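6-phosphogluconate dehydrogenase, NAD-binding (Mycolicibacterium smegmatis MC2 155, PDB 6SMT) is an S-enantioselective imine reductase that binds NADPH and probably draws its reducing hydride from that cofactor. Local coordinates at residues 44-47 and 48-52; 19-22 and 23-26; 79-82 and 83-86; 27-31 and 32-36; 147-150 and 151-155. All coordinates share one frame; numbering follows the deposited sequence. Where two conformers were deposited one is given.

Contact 1 of 5, residues 44-47 and 48-52; sequences SKAQ and ALRDR. With NDP (NADPH dihydro-nicotinamide-adenine-dinucleotide phosphate), chain L.
Gln47 and Arg50 meet through a hydrogen bond of 2.5 Å from Arg50 NH2 to Gln47 OE1, on the outer side of helix 47-51, the short helix that follows the second strand of the Rossmann-type domain. That length is suspiciously short, so the exact placing of the exposed Gln47 amide is doubtful. As modelled, the amide and guanidinium planes are turned 68° apart, and NH2 sits above the carbonyl plane of the amide, away from either lone pair. A bend at chi2 (57°) turns the Gln47 amide toward the next turn: OE1 goes to Arg50, while NE2 leans toward Asp51 OD1 in a weak bond far from straight. Arg50 NH1 has partners of its own just outside, a salt bridge to Glu43 and a hydrogen bond to Ser56, so the guanidinium is gripped at both NH1 and NH2. Gln47 CA and the Ala46 carbonyl carbon lie over one of its faces.

The backbone bonds are regular, Arg50 N to Ala46 O at 3.0 Å and Asp51 N to Gln47 O at 3.1 Å. At the start of the helix a water bridges the first turn, donating a hydrogen bond to Ser44 O and accepting one from Ala48 N. Further back, Lys45 O receives Gln23 NE2 from helix 20-31, and Leu49 packs inward on Leu18, Gln23 and Ser26. Lys45 itself turns away to the cofactor. Its extended chain carries the ammonium to the 2'-phosphate that sets NADPH apart from NADH, where Lys45 NZ donates to O3X of NDP over 2.6 Å.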
# COMPACT_ATOMS: atom_id res chain seq x y z
N SER B 44 -1.11 31.50 -19.53
CA SER B 44 -2.44 31.74 -18.92
C SER B 44 -2.56 31.17 -17.50
O SER B 44 -3.30 31.73 -16.63
CB SER B 44 -3.51 31.18 -19.80
OG SER B 44 -3.50 29.76 -19.86
N LYS B 45 -1.77 30.16 -17.19
CA LYS B 45 -1.78 29.52 -15.86
C LYS B 45 -1.21 30.43 -14.79
O LYS B 45 -1.39 30.10 -13.61
CB LYS B 45 -1.11 28.15 -15.94
CG LYS B 45 -1.81 27.20 -16.89
CD LYS B 45 -1.33 25.78 -16.78
CE LYS B 45 -1.80 24.95 -17.95
NZ LYS B 45 -1.29 23.55 -17.88
N ALA B 46 -0.53 31.53 -15.12
CA ALA B 46 0.03 32.45 -14.12
C ALA B 46 -1.02 33.42 -13.56
O ALA B 46 -0.76 34.01 -12.51
CB ALA B 46 1.22 33.18 -14.68
N GLN B 47 -2.19 33.58 -14.18
CA GLN B 47 -3.09 34.73 -13.80
C GLN B 47 -3.54 34.60 -12.35
O GLN B 47 -3.49 35.61 -11.59
CB GLN B 47 -4.31 34.83 -14.70
CG GLN B 47 -5.24 35.98 -14.28
CD GLN B 47 -4.52 37.31 -14.26
OE1 GLN B 47 -3.82 37.67 -15.21
NE2 GLN B 47 -4.66 38.06 -13.16
N ALA B 48 -3.97 33.43 -11.89
CA ALA B 48 -4.53 33.35 -10.54
C ALA B 48 -3.39 33.64 -9.52
O ALA B 48 -3.67 34.21 -8.47
CB ALA B 48 -5.12 31.99 -10.30
N LEU B 49 -2.16 33.27 -9.80
CA LEU B 49 -1.07 33.59 -8.88
C LEU B 49 -0.71 35.08 -8.91
O LEU B 49 -0.31 35.59 -7.87
CB LEU B 49 0.15 32.74 -9.25
CG LEU B 49 -0.12 31.25 -8.97
CD1 LEU B 49 0.95 30.36 -9.58
CD2 LEU B 49 -0.17 30.99 -7.48
N ARG B 50 -0.81 35.71 -10.06
CA ARG B 50 -0.59 37.20 -10.12
C ARG B 50 -1.59 37.91 -9.21
O ARG B 50 -1.21 38.79 -8.44
CB ARG B 50 -0.71 37.72 -11.56
CG ARG B 50 0.50 37.40 -12.42
CD ARG B 50 0.76 38.41 -13.56
NE ARG B 50 -0.35 38.21 -14.45
CZ ARG B 50 -0.38 37.41 -15.52
NH1 ARG B 50 0.70 36.77 -15.95
NH2 ARG B 50 -1.51 37.30 -16.19
N ASP B 51 -2.84 37.46 -9.20
CA ASP B 51 -3.85 38.02 -8.28
C ASP B 51 -3.51 37.84 -6.81
O ASP B 51 -3.89 38.68 -5.98
CB ASP B 51 -5.20 37.44 -8.57
CG ASP B 51 -5.75 37.75 -9.97
OD1 ASP B 51 -5.18 38.66 -10.75
OD2 ASP B 51 -6.74 37.06 -10.27
N ARG B 52 -2.79 36.77 -6.49
CA ARG B 52 -2.37 36.48 -5.10
C ARG B 52 -1.08 37.23 -4.76
O ARG B 52 -0.65 37.06 -3.63
CB ARG B 52 -2.21 34.96 -4.90
CG ARG B 52 -3.51 34.21 -5.14
CD ARG B 52 -3.48 32.70 -4.89
NE ARG B 52 -3.22 32.39 -3.48
CZ ARG B 52 -4.15 32.07 -2.58
NH1 ARG B 52 -5.42 32.04 -2.93
NH2 ARG B 52 -3.78 31.79 -1.34
PA NDP L . 2.91 17.42 -14.21
O1A NDP L . 3.86 16.35 -13.74
O2A NDP L . 1.65 17.04 -14.92
O5B NDP L . 3.73 18.47 -15.06
C5B NDP L . 2.99 19.58 -15.61
C4B NDP L . 3.91 20.76 -15.72
O4B NDP L . 5.05 20.45 -16.58
C3B NDP L . 3.22 21.97 -16.38
O3B NDP L . 3.74 23.19 -15.87
C2B NDP L . 3.61 21.78 -17.83
O2B NDP L . 3.59 22.92 -18.68
C1B NDP L . 5.07 21.42 -17.62
N9A NDP L . 5.72 20.82 -18.79
C8A NDP L . 5.49 19.59 -19.35
N7A NDP L . 6.27 19.36 -20.39
C5A NDP L . 7.04 20.50 -20.53
C6A NDP L . 8.02 20.91 -21.46
N6A NDP L . 8.50 20.13 -22.43
N1A NDP L . 8.55 22.14 -21.30
C2A NDP L . 8.13 22.93 -20.30
N3A NDP L . 7.19 22.66 -19.38
C4A NDP L . 6.67 21.44 -19.56
O3 NDP L . 2.42 18.38 -13.02
PN NDP L . 2.37 18.42 -11.46
O1N NDP L . 2.24 19.83 -11.07
O2N NDP L . 1.33 17.47 -10.99
O5D NDP L . 3.77 17.80 -10.97
C5D NDP L . 4.99 18.49 -11.20
C4D NDP L . 6.09 17.60 -10.66
O4D NDP L . 5.89 17.48 -9.23
C3D NDP L . 6.16 16.18 -11.23
O3D NDP L . 7.49 15.75 -11.48
C2D NDP L . 5.54 15.35 -10.12
O2D NDP L . 5.97 13.99 -10.06
C1D NDP L . 5.92 16.10 -8.86
N1N NDP L . 4.97 15.91 -7.75
C2N NDP L . 3.63 16.16 -7.92
C3N NDP L . 2.73 15.91 -6.94
C7N NDP L . 1.29 16.16 -7.11
O7N NDP L . 0.56 15.84 -6.14
N7N NDP L . 0.79 16.72 -8.20
C4N NDP L . 3.16 15.35 -5.68
C5N NDP L . 4.59 15.16 -5.52
C6N NDP L . 5.43 15.46 -6.49
P2B NDP L . 2.15 23.34 -19.31
O1X NDP L . 2.54 24.35 -20.42
O2X NDP L . 1.56 22.07 -19.91
O3X NDP L . 1.26 23.89 -18.26
O HOH W 1 -4.58 31.40 -13.76

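Contact 2 of 5, residues 19-22 and 23-26; sequences GPMG and QALS. With NDP (NADPH dihydro-nicotinamide-adenine-dinucleotide phosphate), chain L.
The turn from Gly19 to Gly22, which opens helix 20-31, carries the last two glycines of a GxGxxG sequence of Rossmann type, and its carbonyls bond to the next turn of that helix, Gln23 to Ser26. Gly19 is the N-cap residue. Its O accepts from Gln23 N at 2.9 Å, and the CG of Gln23 lies close by, 3.1 Å from the same Gly19 O. Gln23 NE2 bonds back to Leu18 O, so this side chain wraps over the start of the helix. Two donors of Ser26 hold Gly22 O: OG at 2.9 Å and the backbone N at 3.0 Å come in from opposite faces of the carbonyl plane.

Met21 faces the other way. Its N donates to the nicotinamide-side phosphate, 2.9 Å to O1N of NDP, where the positive end of the helix dipole probably helps to hold the negative charge. With CG anti to the backbone N (chi1 179°) and two further bends, the chain lays CE against the nicotinamide, 3.4 Å from C4N of NDP. The SD of Met21 packs loosely on Ala24 and Leu25. Pro20 touches Ser238 of the second subunit. A glycine-rich turn that brings the start of a helix up to the pyrophosphate is the signature of the dinucleotide-binding beta-alpha-beta unit.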
# COMPACT_ATOMS: atom_id res chain seq x y z
N GLY B 19 1.76 23.62 -13.20
CA GLY B 19 0.75 22.59 -12.96
C GLY B 19 0.27 22.64 -11.53
O GLY B 19 0.61 23.54 -10.80
N PRO B 20 -0.48 21.64 -11.09
CA PRO B 20 -1.10 21.68 -9.76
C PRO B 20 -0.07 21.82 -8.67
O PRO B 20 -0.26 22.59 -7.73
CB PRO B 20 -1.93 20.43 -9.63
CG PRO B 20 -1.76 19.73 -10.92
CD PRO B 20 -0.94 20.50 -11.89
N MET B 21 1.05 21.11 -8.79
CA MET B 21 2.05 21.23 -7.72
C MET B 21 2.79 22.57 -7.79
O MET B 21 3.06 23.17 -6.75
CB MET B 21 2.99 20.03 -7.75
CG MET B 21 4.07 20.09 -6.68
SD MET B 21 3.51 20.21 -4.97
CE MET B 21 3.05 18.56 -4.63
N GLY B 22 3.07 23.07 -8.99
CA GLY B 22 3.74 24.35 -9.07
C GLY B 22 2.85 25.45 -8.55
O GLY B 22 3.34 26.42 -7.92
N GLN B 23 1.56 25.35 -8.80
CA GLN B 23 0.61 26.34 -8.20
C GLN B 23 0.66 26.23 -6.68
O GLN B 23 0.66 27.27 -5.99
CB GLN B 23 -0.82 26.08 -8.65
CG GLN B 23 -0.98 26.16 -10.15
CD GLN B 23 -1.41 27.45 -10.74
OE1 GLN B 23 -1.91 28.34 -10.01
NE2 GLN B 23 -1.17 27.60 -12.04
N ALA B 24 0.65 25.03 -6.11
CA ALA B 24 0.70 24.84 -4.65
C ALA B 24 1.98 25.42 -4.06
O ALA B 24 1.96 26.09 -3.04
CB ALA B 24 0.53 23.36 -4.34
N LEU B 25 3.12 25.15 -4.70
CA LEU B 25 4.41 25.71 -4.23
C LEU B 25 4.29 27.24 -4.21
O LEU B 25 4.70 27.85 -3.25
CB LEU B 25 5.54 25.22 -5.11
CG LEU B 25 5.89 23.74 -5.07
CD1 LEU B 25 6.88 23.42 -6.17
CD2 LEU B 25 6.47 23.32 -3.74
N SER B 26 3.85 27.79 -5.33
CA SER B 26 3.77 29.26 -5.49
C SER B 26 2.83 29.87 -4.45
O SER B 26 3.21 30.88 -3.82
CB SER B 26 3.30 29.60 -6.86
OG SER B 26 4.18 29.18 -7.88
PA NDP L . 2.91 17.42 -14.21
O1A NDP L . 3.86 16.35 -13.74
O2A NDP L . 1.65 17.04 -14.92
O5B NDP L . 3.73 18.47 -15.06
C5B NDP L . 2.99 19.58 -15.61
C4B NDP L . 3.91 20.76 -15.72
O4B NDP L . 5.05 20.45 -16.58
C3B NDP L . 3.22 21.97 -16.38
O3B NDP L . 3.74 23.19 -15.87
C2B NDP L . 3.61 21.78 -17.83
O2B NDP L . 3.59 22.92 -18.68
C1B NDP L . 5.07 21.42 -17.62
N9A NDP L . 5.72 20.82 -18.79
C8A NDP L . 5.49 19.59 -19.35
N7A NDP L . 6.27 19.36 -20.39
C5A NDP L . 7.04 20.50 -20.53
C6A NDP L . 8.02 20.91 -21.46
N6A NDP L . 8.50 20.13 -22.43
N1A NDP L . 8.55 22.14 -21.30
C2A NDP L . 8.13 22.93 -20.30
N3A NDP L . 7.19 22.66 -19.38
C4A NDP L . 6.67 21.44 -19.56
O3 NDP L . 2.42 18.38 -13.02
PN NDP L . 2.37 18.42 -11.46
O1N NDP L . 2.24 19.83 -11.07
O2N NDP L . 1.33 17.47 -10.99
O5D NDP L . 3.77 17.80 -10.97
C5D NDP L . 4.99 18.49 -11.20
C4D NDP L . 6.09 17.60 -10.66
O4D NDP L . 5.89 17.48 -9.23
C3D NDP L . 6.16 16.18 -11.23
O3D NDP L . 7.49 15.75 -11.48
C2D NDP L . 5.54 15.35 -10.12
O2D NDP L . 5.97 13.99 -10.06
C1D NDP L . 5.92 16.10 -8.86
N1N NDP L . 4.97 15.91 -7.75
C2N NDP L . 3.63 16.16 -7.92
C3N NDP L . 2.73 15.91 -6.94
C7N NDP L . 1.29 16.16 -7.11
O7N NDP L . 0.56 15.84 -6.14
N7N NDP L . 0.79 16.72 -8.20
C4N NDP L . 3.16 15.35 -5.68
C5N NDP L . 4.59 15.16 -5.52
C6N NDP L . 5.43 15.46 -6.49
P2B NDP L . 2.15 23.34 -19.31
O1X NDP L . 2.54 24.35 -20.42
O2X NDP L . 1.56 22.07 -19.91
O3X NDP L . 1.26 23.89 -18.26

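Contact 3 of 5, residues 79-82 and 83-86; sequences AVDA and ILTA. With NDP (NADPH dihydro-nicotinamide-adenine-dinucleotide phosphate), chain L.
Asp81 O is gripped twice by Thr85, from the hydroxyl OG1 and from the backbone N, each at 2.8 Å from that oxygen. The two donors reach it from opposite faces of the carbonyl plane, OG1 tilted 35° out of it. The hydroxyl can fold back onto the preceding turn because it stands anti to the carbonyl carbon of Thr85 (chi1 -59°), and this exposed threonine thereby spends its proton on its own helix. The usual helical bonds run alongside, Leu84 N to Val80 O at 2.9 Å among them.

One turn apart on the buried flank, Val80 and Leu84 lie side by side and point the same way, with CG1 of Val80 3.7 Å from CD1 of Leu84. Another flank meets the adenine of the cofactor. The methyl of Ala79 rests against the ring system, CB 3.5 Å from C5A of NDP. Ile83 brings CD1 to 3.8 Å from C2A of NDP, so the base has an apolar wall made of two residues four apart.

The helix, 77-87, connects parallel strands 69-72 and 95-98 in a beta-alpha-beta unit of the Rossmann-type domain. Asp81 bonds through OD1 to Thr110 of helix 104-116, against which Val80 and Leu84 also pack, while Ile83 and Ala86 touch Pro60 at the start of helix 60-65.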
# COMPACT_ATOMS: atom_id res chain seq x y z
N ALA B 79 11.84 17.98 -19.58
CA ALA B 79 11.24 19.33 -19.49
C ALA B 79 12.15 20.22 -18.70
O ALA B 79 12.37 21.38 -19.09
CB ALA B 79 9.89 19.22 -18.89
N VAL B 80 12.67 19.81 -17.53
CA VAL B 80 13.61 20.66 -16.78
C VAL B 80 14.75 21.15 -17.68
O VAL B 80 15.05 22.32 -17.64
CB VAL B 80 14.20 19.92 -15.56
CG1 VAL B 80 15.29 20.70 -14.85
CG2 VAL B 80 13.10 19.59 -14.57
N ASP B 81 15.36 20.19 -18.38
CA ASP B 81 16.59 20.52 -19.13
C ASP B 81 16.23 21.42 -20.33
O ASP B 81 17.03 22.33 -20.63
CB ASP B 81 17.28 19.25 -19.54
CG ASP B 81 17.86 18.49 -18.33
OD1 ASP B 81 17.94 19.08 -17.19
OD2 ASP B 81 18.35 17.34 -18.54
N ALA B 82 15.05 21.26 -20.89
CA ALA B 82 14.60 22.16 -21.99
C ALA B 82 14.40 23.58 -21.42
O ALA B 82 14.76 24.62 -22.10
CB ALA B 82 13.36 21.65 -22.63
N ILE B 83 13.85 23.73 -20.22
CA ILE B 83 13.66 25.05 -19.59
C ILE B 83 15.01 25.65 -19.26
O ILE B 83 15.24 26.84 -19.55
CB ILE B 83 12.76 24.92 -18.37
CG1 ILE B 83 11.35 24.54 -18.79
CG2 ILE B 83 12.81 26.14 -17.48
CD1 ILE B 83 10.51 24.00 -17.60
N LEU B 84 15.94 24.91 -18.69
CA LEU B 84 17.25 25.45 -18.31
C LEU B 84 18.01 25.80 -19.61
O LEU B 84 18.68 26.86 -19.59
CB LEU B 84 17.99 24.42 -17.48
CG LEU B 84 17.39 24.21 -16.10
CD1 LEU B 84 18.13 23.05 -15.42
CD2 LEU B 84 17.44 25.47 -15.24
N THR B 85 17.90 25.01 -20.68
CA THR B 85 18.55 25.34 -21.99
C THR B 85 17.99 26.72 -22.42
O THR B 85 18.86 27.59 -22.84
CB THR B 85 18.36 24.27 -23.04
OG1 THR B 85 18.94 23.10 -22.46
CG2 THR B 85 18.99 24.68 -24.36
N ALA B 86 16.68 26.92 -22.43
CA ALA B 86 16.04 28.20 -22.81
C ALA B 86 16.55 29.32 -21.91
O ALA B 86 16.64 30.52 -22.42
CB ALA B 86 14.55 28.13 -22.81
PA NDP L . 2.91 17.42 -14.21
O1A NDP L . 3.86 16.35 -13.74
O2A NDP L . 1.65 17.04 -14.92
O5B NDP L . 3.73 18.47 -15.06
C5B NDP L . 2.99 19.58 -15.61
C4B NDP L . 3.91 20.76 -15.72
O4B NDP L . 5.05 20.45 -16.58
C3B NDP L . 3.22 21.97 -16.38
O3B NDP L . 3.74 23.19 -15.87
C2B NDP L . 3.61 21.78 -17.83
O2B NDP L . 3.59 22.92 -18.68
C1B NDP L . 5.07 21.42 -17.62
N9A NDP L . 5.72 20.82 -18.79
C8A NDP L . 5.49 19.59 -19.35
N7A NDP L . 6.27 19.36 -20.39
C5A NDP L . 7.04 20.50 -20.53
C6A NDP L . 8.02 20.91 -21.46
N6A NDP L . 8.50 20.13 -22.43
N1A NDP L . 8.55 22.14 -21.30
C2A NDP L . 8.13 22.93 -20.30
N3A NDP L . 7.19 22.66 -19.38
C4A NDP L . 6.67 21.44 -19.56
O3 NDP L . 2.42 18.38 -13.02
PN NDP L . 2.37 18.42 -11.46
O1N NDP L . 2.24 19.83 -11.07
O2N NDP L . 1.33 17.47 -10.99
O5D NDP L . 3.77 17.80 -10.97
C5D NDP L . 4.99 18.49 -11.20
C4D NDP L . 6.09 17.60 -10.66
O4D NDP L . 5.89 17.48 -9.23
C3D NDP L . 6.16 16.18 -11.23
O3D NDP L . 7.49 15.75 -11.48
C2D NDP L . 5.54 15.35 -10.12
O2D NDP L . 5.97 13.99 -10.06
C1D NDP L . 5.92 16.10 -8.86
N1N NDP L . 4.97 15.91 -7.75
C2N NDP L . 3.63 16.16 -7.92
C3N NDP L . 2.73 15.91 -6.94
C7N NDP L . 1.29 16.16 -7.11
O7N NDP L . 0.56 15.84 -6.14
N7N NDP L . 0.79 16.72 -8.20
C4N NDP L . 3.16 15.35 -5.68
C5N NDP L . 4.59 15.16 -5.52
C6N NDP L . 5.43 15.46 -6.49
P2B NDP L . 2.15 23.34 -19.31
O1X NDP L . 2.54 24.35 -20.42
O2X NDP L . 1.56 22.07 -19.91
O3X NDP L . 1.26 23.89 -18.26

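Contact 4 of 5, residues 27-31 and 32-36; sequences RALLD and AGHTV
Leu29 meets the imidazole of His34 at the ring edge: its CD2 lies in the ring plane, 3.6 Å from CD2 of His34. Over one face of the same ring sits the methyl of Ala32, 3.7 Å above the plane and offset toward the rim. The ring thus lies beside the end of helix 20-31, its CG anti to the carbonyl carbon (chi1 -56°), which keeps CG close to Leu29 O.

That oxygen anchors the way out of the helix. His34 N donates to Leu29 O at 3.2 Å, and Gly33 N to Leu30 O at 3.0 Å, the second from well above the carbonyl plane. Ala32 N makes two weak bonds, to Ala28 O and Leu29 O. Gly33 has positive phi (91°), a conformation in which a CB would jam against the preceding carbonyl oxygen.

Past the turn the chain doubles back so that Val36 faces the helix. Its CG2 packs 3.6 Å from CB of Leu29, and CD2 of Leu30 lies 3.8 Å from CB of Val36, the two side chains crossing at an oblique angle. Leu29 also presses on Val13 and Val15 of strand 12-16, and the backbone of Thr35 bonds to Pro11 and Val13, which sets strand 35-39 beside strand 12-16. The arrangement is a Schellman motif that ends the helix of a beta-alpha-beta crossover and hands the chain to strand 35-39.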
# COMPACT_ATOMS: atom_id res chain seq x y z
N ARG B 27 1.70 29.24 -4.19
CA ARG B 27 0.78 29.76 -3.14
C ARG B 27 1.44 29.71 -1.80
O ARG B 27 1.31 30.63 -0.99
CB ARG B 27 -0.53 28.98 -3.07
CG ARG B 27 -1.44 29.22 -4.26
CD ARG B 27 -2.82 28.59 -3.99
NE ARG B 27 -2.84 27.16 -3.66
CZ ARG B 27 -2.88 26.17 -4.56
NH1 ARG B 27 -2.82 26.45 -5.85
NH2 ARG B 27 -2.81 24.93 -4.15
N ALA B 28 2.15 28.64 -1.47
CA ALA B 28 2.76 28.55 -0.13
C ALA B 28 3.83 29.63 0.00
O ALA B 28 3.99 30.19 1.15
CB ALA B 28 3.34 27.16 0.09
N LEU B 29 4.66 29.87 -1.01
CA LEU B 29 5.74 30.85 -0.94
C LEU B 29 5.09 32.25 -0.85
O LEU B 29 5.60 33.07 -0.04
CB LEU B 29 6.62 30.74 -2.17
CG LEU B 29 7.40 29.43 -2.25
CD1 LEU B 29 7.89 29.24 -3.67
CD2 LEU B 29 8.51 29.38 -1.19
N LEU B 30 4.00 32.48 -1.56
CA LEU B 30 3.34 33.81 -1.44
C LEU B 30 2.73 33.96 -0.07
O LEU B 30 2.81 35.10 0.53
CB LEU B 30 2.26 33.94 -2.51
CG LEU B 30 2.72 34.19 -3.92
CD1 LEU B 30 1.54 33.94 -4.88
CD2 LEU B 30 3.23 35.61 -4.09
N ASP B 31 2.13 32.91 0.45
CA ASP B 31 1.48 33.02 1.77
C ASP B 31 2.53 33.29 2.83
O ASP B 31 2.13 33.99 3.82
CB ASP B 31 0.77 31.73 2.09
CG ASP B 31 -0.46 31.43 1.34
OD1 ASP B 31 -1.01 32.32 0.63
OD2 ASP B 31 -0.96 30.24 1.48
N ALA B 32 3.80 32.92 2.66
CA ALA B 32 4.95 33.10 3.60
C ALA B 32 5.49 34.53 3.50
O ALA B 32 6.48 34.85 4.22
CB ALA B 32 6.05 32.10 3.36
N GLY B 33 5.03 35.28 2.52
CA GLY B 33 5.56 36.67 2.31
C GLY B 33 6.74 36.82 1.40
O GLY B 33 7.46 37.87 1.35
N HIS B 34 7.11 35.78 0.66
CA HIS B 34 8.23 35.89 -0.25
C HIS B 34 7.83 36.66 -1.50
O HIS B 34 6.65 36.75 -1.83
CB HIS B 34 8.75 34.47 -0.64
CG HIS B 34 9.14 33.65 0.55
ND1 HIS B 34 9.63 34.15 1.73
CD2 HIS B 34 9.02 32.32 0.76
CE1 HIS B 34 9.89 33.13 2.56
NE2 HIS B 34 9.49 32.04 1.99
N THR B 35 8.85 37.13 -2.19
CA THR B 35 8.71 37.78 -3.48
C THR B 35 8.82 36.70 -4.54
O THR B 35 9.96 36.24 -4.79
CB THR B 35 9.71 38.92 -3.71
OG1 THR B 35 9.48 39.85 -2.65
CG2 THR B 35 9.57 39.54 -5.06
N VAL B 36 7.68 36.33 -5.10
CA VAL B 36 7.57 35.15 -5.98
C VAL B 36 7.41 35.60 -7.38
O VAL B 36 6.46 36.36 -7.66
CB VAL B 36 6.46 34.20 -5.50
CG1 VAL B 36 6.41 32.98 -6.37
CG2 VAL B 36 6.68 33.83 -4.03

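Contact 5 of 5, residues 147-150 and 151-155; sequences ALFD and EHRGV
Two pairs of side chains run along helix 146-156, the helix of the beta-alpha-beta unit between strands 139-143 and 161-164: Leu148 with His152, and Phe149 with Arg153. Leu148 comes to the edge of the imidazole, with CD1 in the ring plane and 3.8 Å from CD2 of His152. The CG of Glu151 lies above one face of that ring, near its rim. The imidazole's NE2 bonds to Thr95, while Glu151 forms a salt bridge with Arg120.

In the other pair, Phe149 and Arg153 both set CG anti to the backbone N (chi1 172° and -176°), and the two side chains pass at a slant, the arginine chain running by the end of the ring. NE of Arg153 is 3.8 Å from CE2 of Phe149, with the ring and guanidinium planes 78° apart. The ring also meets Phe142 and Trp164, and Arg153 NH1 goes on to a salt bridge with Asp157.

The backbone is irregular here. His152 N shares itself between Leu148 O at 3.3 Å and Phe149 O at 3.2 Å. The helix then kinks, and a water spans the break, donating to Asp150 O at 2.7 Å and accepting from Gly154 N at 2.9 Å.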
# COMPACT_ATOMS: atom_id res chain seq x y z
N ALA B 147 26.03 22.80 2.40
CA ALA B 147 26.01 24.24 2.70
C ALA B 147 24.99 24.95 1.86
O ALA B 147 24.46 25.97 2.31
CB ALA B 147 27.38 24.81 2.38
N LEU B 148 24.75 24.47 0.65
CA LEU B 148 23.78 25.12 -0.26
C LEU B 148 22.37 24.83 0.25
O LEU B 148 21.50 25.74 0.28
CB LEU B 148 24.02 24.57 -1.67
CG LEU B 148 23.10 25.12 -2.73
CD1 LEU B 148 23.36 26.59 -2.87
CD2 LEU B 148 23.39 24.39 -4.04
N PHE B 149 22.08 23.61 0.70
CA PHE B 149 20.82 23.33 1.38
C PHE B 149 20.66 24.28 2.59
O PHE B 149 19.62 24.86 2.77
CB PHE B 149 20.77 21.87 1.78
CG PHE B 149 19.61 21.55 2.65
CD1 PHE B 149 18.33 21.36 2.13
CD2 PHE B 149 19.79 21.36 4.00
CE1 PHE B 149 17.25 21.08 2.95
CE2 PHE B 149 18.75 21.05 4.82
CZ PHE B 149 17.47 20.95 4.31
N ASP B 150 21.70 24.39 3.39
CA ASP B 150 21.59 25.23 4.60
C ASP B 150 21.32 26.70 4.22
O ASP B 150 20.55 27.36 4.96
CB ASP B 150 22.88 25.10 5.42
CG ASP B 150 23.08 23.70 5.95
OD1 ASP B 150 22.10 22.95 6.21
OD2 ASP B 150 24.24 23.38 6.22
N GLU B 151 21.92 27.19 3.17
CA GLU B 151 21.76 28.58 2.65
C GLU B 151 20.29 28.86 2.38
O GLU B 151 19.82 30.00 2.62
CB GLU B 151 22.62 28.84 1.43
CG GLU B 151 22.38 30.17 0.73
CD GLU B 151 23.31 30.45 -0.44
OE1 GLU B 151 24.33 29.70 -0.61
OE2 GLU B 151 23.01 31.41 -1.17
N HIS B 152 19.54 27.89 1.83
CA HIS B 152 18.17 28.09 1.30
C HIS B 152 17.10 27.49 2.22
O HIS B 152 15.95 27.68 1.95
CB HIS B 152 18.05 27.50 -0.11
CG HIS B 152 18.93 28.27 -1.03
ND1 HIS B 152 18.64 29.63 -1.33
CD2 HIS B 152 20.07 27.96 -1.70
CE1 HIS B 152 19.64 30.08 -2.12
NE2 HIS B 152 20.49 29.07 -2.38
N ARG B 153 17.47 26.82 3.29
CA ARG B 153 16.56 26.03 4.16
C ARG B 153 15.53 26.98 4.74
O ARG B 153 14.41 26.52 4.89
CB ARG B 153 17.40 25.40 5.30
CG ARG B 153 16.61 24.49 6.22
CD ARG B 153 17.38 24.07 7.46
NE ARG B 153 17.06 22.67 7.75
CZ ARG B 153 15.85 22.22 8.04
NH1 ARG B 153 14.83 23.04 8.17
NH2 ARG B 153 15.64 20.92 8.24
N GLY B 154 15.85 28.23 5.01
CA GLY B 154 14.90 29.17 5.64
C GLY B 154 13.74 29.51 4.71
O GLY B 154 12.58 29.54 5.16
N VAL B 155 13.97 29.71 3.44
CA VAL B 155 12.90 29.83 2.42
C VAL B 155 12.20 28.48 2.30
O VAL B 155 10.97 28.39 2.28
CB VAL B 155 13.46 30.36 1.11
CG1 VAL B 155 12.54 30.12 -0.06
CG2 VAL B 155 13.81 31.82 1.32
O HOH W 2 18.58 29.18 5.51

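Overall arrangement
From the N terminus the order is contact 2, contact 4, contact 1, contact 3 and contact 5. Each is local and joins consecutive residues, so they run in series, none nesting or crossing. Contacts 2 and 4 share helix 20-31, the first at its cofactor end and the second where it turns into strand 35-39. Contact 1 follows that strand, and its helix lies against helix 20-31, with Leu49 reaching Arg27 and Leu30 as well as residues of contact 2. The same NADPH is met by contact 1 at the 2'-phosphate, by contact 2 at the pyrophosphate and nicotinamide, and by contact 3 at the adenine. Contact 5, away from the cofactor, touches contact 4 where Val155 meets His34 and Leu29.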